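Cell wall surface anchor family protein (Streptococcus pneumoniae, PDB 4OQ1) is an ancillary pilin with CnaB-type domains that probably helps fasten the pneumococcal pilus to the cell wall. Local coordinates at residues 188-193 / 211-216; 147-152 / 238-243. The protein carries 3 engineered substitutions. One frame throughout, in Å; residues are numbered along the deposited sequence.

Contact 1 (188-193 / 211-216); sequences YRYSSS and TNLPLG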
# COMPACT_ATOMS: atom_id res chain seq x y z
N TYR A 188 1.58 -6.44 -3.36
CA TYR A 188 2.40 -5.41 -2.75
C TYR A 188 3.64 -6.10 -2.20
O TYR A 188 3.47 -7.10 -1.55
CB TYR A 188 1.64 -4.81 -1.57
CG TYR A 188 0.34 -4.11 -1.89
CD1 TYR A 188 0.32 -2.82 -2.50
CD2 TYR A 188 -0.88 -4.72 -1.61
CE1 TYR A 188 -0.88 -2.16 -2.76
CE2 TYR A 188 -2.10 -4.07 -1.88
CZ TYR A 188 -2.11 -2.79 -2.42
OH TYR A 188 -3.31 -2.18 -2.64
N ARG A 189 4.83 -5.54 -2.37
CA ARG A 189 6.08 -6.15 -2.07
C ARG A 189 6.98 -5.03 -1.68
O ARG A 189 6.98 -4.00 -2.32
CB ARG A 189 6.67 -6.90 -3.27
CG ARG A 189 5.64 -7.89 -3.81
CD ARG A 189 6.07 -8.75 -4.97
NE ARG A 189 5.65 -8.07 -6.17
CZ ARG A 189 6.44 -7.34 -6.95
NH1 ARG A 189 7.75 -7.22 -6.72
NH2 ARG A 189 5.88 -6.75 -8.00
N TYR A 190 7.73 -5.22 -0.63
CA TYR A 190 8.70 -4.26 -0.22
C TYR A 190 9.80 -4.16 -1.26
O TYR A 190 10.23 -5.15 -1.83
CB TYR A 190 9.31 -4.73 1.13
CG TYR A 190 10.44 -3.95 1.62
CD1 TYR A 190 10.25 -2.85 2.45
CD2 TYR A 190 11.72 -4.28 1.29
CE1 TYR A 190 11.25 -2.08 2.90
CE2 TYR A 190 12.78 -3.50 1.77
CZ TYR A 190 12.53 -2.45 2.61
OH TYR A 190 13.53 -1.70 3.07
N SER A 191 10.27 -2.95 -1.49
CA SER A 191 11.51 -2.76 -2.20
C SER A 191 12.10 -1.51 -1.67
O SER A 191 11.43 -0.49 -1.62
CB SER A 191 11.28 -2.60 -3.70
OG SER A 191 12.35 -1.90 -4.33
N SER A 192 13.36 -1.56 -1.30
CA SER A 192 13.95 -0.42 -0.58
C SER A 192 14.11 0.87 -1.45
O SER A 192 14.35 1.93 -0.91
CB SER A 192 15.27 -0.76 0.09
OG SER A 192 16.17 -1.18 -0.87
N SER A 193 13.98 0.72 -2.75
CA SER A 193 14.02 1.81 -3.68
C SER A 193 12.63 2.03 -4.29
O SER A 193 12.51 2.64 -5.32
CB SER A 193 15.07 1.51 -4.78
OG SER A 193 14.59 0.55 -5.69
N THR A 211 4.40 -8.90 0.94
CA THR A 211 5.60 -9.74 1.06
C THR A 211 6.92 -8.99 1.15
O THR A 211 7.03 -7.86 0.69
CB THR A 211 5.66 -10.74 -0.10
OG1 THR A 211 5.76 -10.09 -1.35
CG2 THR A 211 4.45 -11.55 -0.14
N ASN A 212 7.94 -9.66 1.70
CA ASN A 212 9.33 -9.24 1.66
C ASN A 212 9.68 -8.07 2.53
O ASN A 212 10.73 -7.48 2.38
CB ASN A 212 9.75 -8.89 0.25
CG ASN A 212 11.21 -8.90 0.08
OD1 ASN A 212 11.84 -9.92 0.30
ND2 ASN A 212 11.80 -7.76 -0.24
N LEU A 213 8.78 -7.68 3.41
CA LEU A 213 9.13 -6.75 4.41
C LEU A 213 10.34 -7.25 5.24
O LEU A 213 10.37 -8.40 5.60
CB LEU A 213 7.95 -6.57 5.39
CG LEU A 213 6.74 -5.80 4.81
CD1 LEU A 213 5.62 -5.85 5.82
CD2 LEU A 213 7.03 -4.35 4.35
N PRO A 214 11.32 -6.38 5.56
CA PRO A 214 12.34 -6.79 6.50
C PRO A 214 11.71 -7.22 7.80
O PRO A 214 10.58 -6.81 8.13
CB PRO A 214 13.17 -5.52 6.73
CG PRO A 214 12.85 -4.60 5.62
CD PRO A 214 11.64 -5.08 4.93
N LEU A 215 12.38 -8.12 8.53
CA LEU A 215 12.04 -8.39 9.91
C LEU A 215 11.92 -7.09 10.72
O LEU A 215 12.70 -6.18 10.57
CB LEU A 215 13.05 -9.33 10.52
CG LEU A 215 13.24 -10.70 9.82
CD1 LEU A 215 14.36 -11.45 10.51
CD2 LEU A 215 11.97 -11.50 9.82
N GLY A 216 10.89 -7.02 11.58
CA GLY A 216 10.73 -5.88 12.39
C GLY A 216 9.26 -5.62 12.78
O GLY A 216 8.38 -6.49 12.59

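Contact 2 (147-152 / 238-243); sequences MTTKVK and VQLVDH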
# COMPACT_ATOMS: atom_id res chain seq x y z
N MET A 147 12.36 -17.57 -0.06
CA MET A 147 11.51 -17.42 1.13
C MET A 147 11.42 -15.94 1.51
O MET A 147 12.42 -15.23 1.41
CB MET A 147 12.05 -18.24 2.29
CG MET A 147 11.67 -19.71 2.26
SD MET A 147 9.89 -19.96 2.09
CE MET A 147 9.35 -19.67 3.77
N THR A 148 10.25 -15.47 1.93
CA THR A 148 10.12 -14.08 2.16
C THR A 148 9.23 -13.97 3.38
O THR A 148 8.50 -14.95 3.68
CB THR A 148 9.49 -13.48 0.90
OG1 THR A 148 9.80 -12.11 0.85
CG2 THR A 148 7.93 -13.74 0.85
N THR A 149 9.26 -12.83 4.03
CA THR A 149 8.21 -12.49 5.02
C THR A 149 6.89 -12.29 4.34
O THR A 149 6.84 -12.02 3.15
CB THR A 149 8.52 -11.21 5.79
OG1 THR A 149 8.78 -10.16 4.87
CG2 THR A 149 9.67 -11.42 6.66
N LYS A 150 5.79 -12.52 5.08
CA LYS A 150 4.44 -12.46 4.51
C LYS A 150 3.51 -12.00 5.61
O LYS A 150 3.51 -12.55 6.75
CB LYS A 150 3.92 -13.83 4.03
CG LYS A 150 4.97 -14.73 3.43
CD LYS A 150 4.43 -16.14 3.28
CE LYS A 150 5.55 -17.13 3.01
NZ LYS A 150 6.76 -17.07 3.84
N VAL A 151 2.68 -11.03 5.26
CA VAL A 151 1.62 -10.54 6.19
C VAL A 151 0.35 -10.28 5.46
O VAL A 151 0.36 -9.81 4.32
CB VAL A 151 2.09 -9.37 7.08
CG1 VAL A 151 2.73 -8.31 6.29
CG2 VAL A 151 0.90 -8.82 7.90
N LYS A 152 -0.76 -10.69 6.10
CA LYS A 152 -2.06 -10.64 5.55
C LYS A 152 -2.94 -9.87 6.51
O LYS A 152 -3.04 -10.18 7.72
CB LYS A 152 -2.63 -12.05 5.22
CG LYS A 152 -3.97 -11.96 4.59
CD LYS A 152 -4.73 -13.27 4.42
CE LYS A 152 -3.91 -14.34 3.71
NZ LYS A 152 -4.62 -15.65 3.63
N VAL A 238 1.93 -5.02 13.91
CA VAL A 238 2.21 -6.40 13.48
C VAL A 238 3.74 -6.53 13.56
O VAL A 238 4.45 -5.54 13.40
CB VAL A 238 1.67 -6.73 12.07
CG1 VAL A 238 2.42 -6.02 11.03
CG2 VAL A 238 1.85 -8.21 11.81
N GLN A 239 4.20 -7.71 13.97
CA GLN A 239 5.62 -7.99 14.19
C GLN A 239 6.00 -9.19 13.34
O GLN A 239 5.32 -10.25 13.36
CB GLN A 239 5.92 -8.27 15.65
CG GLN A 239 7.44 -8.49 15.92
CD GLN A 239 7.76 -8.77 17.40
OE1 GLN A 239 7.47 -9.83 17.94
NE2 GLN A 239 8.29 -7.77 18.06
N LEU A 240 7.03 -8.98 12.55
CA LEU A 240 7.56 -10.03 11.64
C LEU A 240 8.88 -10.47 12.24
O LEU A 240 9.78 -9.67 12.33
CB LEU A 240 7.75 -9.52 10.23
CG LEU A 240 6.45 -8.96 9.72
CD1 LEU A 240 6.69 -8.53 8.29
CD2 LEU A 240 5.37 -10.05 9.77
N VAL A 241 8.91 -11.69 12.82
CA VAL A 241 10.15 -12.18 13.47
C VAL A 241 10.80 -13.28 12.61
O VAL A 241 11.89 -13.72 12.92
CB VAL A 241 9.95 -12.72 14.89
CG1 VAL A 241 9.28 -11.70 15.80
CG2 VAL A 241 9.14 -14.00 14.85
N ASP A 242 10.16 -13.69 11.51
CA ASP A 242 10.66 -14.80 10.67
C ASP A 242 9.80 -14.86 9.45
O ASP A 242 9.12 -13.90 9.18
CB ASP A 242 10.69 -16.16 11.39
CG ASP A 242 9.36 -16.57 11.93
OD1 ASP A 242 8.35 -16.29 11.30
OD2 ASP A 242 9.33 -17.18 13.04
N HIS A 243 9.81 -15.96 8.72
CA HIS A 243 9.17 -15.98 7.41
C HIS A 243 7.76 -16.59 7.37
O HIS A 243 7.17 -16.70 6.28
CB HIS A 243 10.03 -16.76 6.44
CG HIS A 243 11.31 -16.10 6.09
ND1 HIS A 243 12.38 -16.78 5.55
CD2 HIS A 243 11.69 -14.80 6.16
CE1 HIS A 243 13.37 -15.94 5.30
NE2 HIS A 243 12.97 -14.73 5.67
O HOH W 1 6.56 -13.37 7.80

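Contact 1 (188-193 / 211-216)
Tyr190 lays its ring across Pro214. Pro214 CD sits over the centre of one ring face, 3.4 Å from the centroid of the Tyr190 ring and only 2° off the ring normal. This is a CH-pi contact, with the two side chains crossing at about a right angle. Tyr190 CB points toward 211-216, and CG lies anti to the backbone N (chi1 173°). Leu213 CD2 comes obliquely to the base of the same side chain, 4.0 Å from Tyr190 CB. Asn212 O lies closer still, 3.3 Å from Tyr190 CB. Asn212 ND2 adds a weak hydrogen bond to Tyr190 O.

Two backbone bonds set this register. Thr211 N donates to Tyr188 O at 3.2 Å. Tyr190 N donates to Thr211 O at 3.0 Å. Thr211 is thus tied to the residues before and after Arg189, the pattern of a single parallel beta bridge. Beside it, Thr211 OG1 touches Arg189 CG at 3.3 Å. The guanidinium of Arg189 leads away to a salt bridge with Glu39. Val182 and Pro183 of strand 177-185 also pack on Tyr190.

The bridge joins short strand 189-190 to the end of strand 207-211. These belong to different sheets, so the contact ties the two sheets together at one end of a CnaB domain, whose fold is the beta sandwich of the prealbumin-like family.

Contact 2 (147-152 / 238-243)
Strands 150-152 and 238-240, which carry Val151, Val238 and Leu240, run roughly antiparallel at 160° with their axes 8.7 Å apart, too far for backbone pairing. Their side chains fill the gap between two sheets. Val151 and Val238 meet tip to tip, with Val151 CG2 at 4.1 Å from Val238 CG2. CG2, anti to the backbone N in both valines, is the branch that touches. Leu240 reaches in next to this pair, its CD2 lying 4.3 Å from Val151 CB. Its other methyl, CD1, packs against CB of Thr149. Leu213 touches both Val151 and Leu240 from outside the two segments.

Beyond the strands the segments draw together at Thr149 and His243. Thr149 CG2 is 3.6 Å from Asp242 O and also touches the His243 ring at CD2, the two side chains crossing at about a right angle. Met147 O and Thr148 N lie over one face of the imidazole. Met147 CB packs near its ND1, 3.6 Å away.

Lys150 closes the polar side. From CB its chain runs extended to CE, and chi4 of 47° then bends NZ back to two carbonyls. NZ donates to Thr148 O at 2.7 Å and to His243 O, both nearly in line with the carbonyls. The second bond is modelled at 2.5 Å, so short that its exact length is doubtful. A water accepts from Lys150 N at 3.0 Å and may donate to Asp242 O.

The contact therefore changes character along its length. It is apolar and buried between the sheets. At the more exposed end, a probably charged ammonium holds Thr148 O and appears also to reach His243 O, and a water probably bridges the two backbones.

In the fold
Contacts 1 and 2 lie side by side at one end of the same domain, their centres about 9 Å apart. Segment 211-216 connects them. Leu213 O is 2.5 Å from Thr149 OG1, a probable hydrogen bond between the loop of contact 1 and the residue just before strand 150-157. Gly216 O is 2.8 Å from Leu240 N, where strands 216-224 and 235-240 pair. Asn212 also shares backbone bonding with Thr149. In sequence, both segments of contact 1 fall between those of contact 2. Both contacts span the same two sheets, contact 1 by a backbone bridge at the surface and contact 2 largely by side chains in the interior.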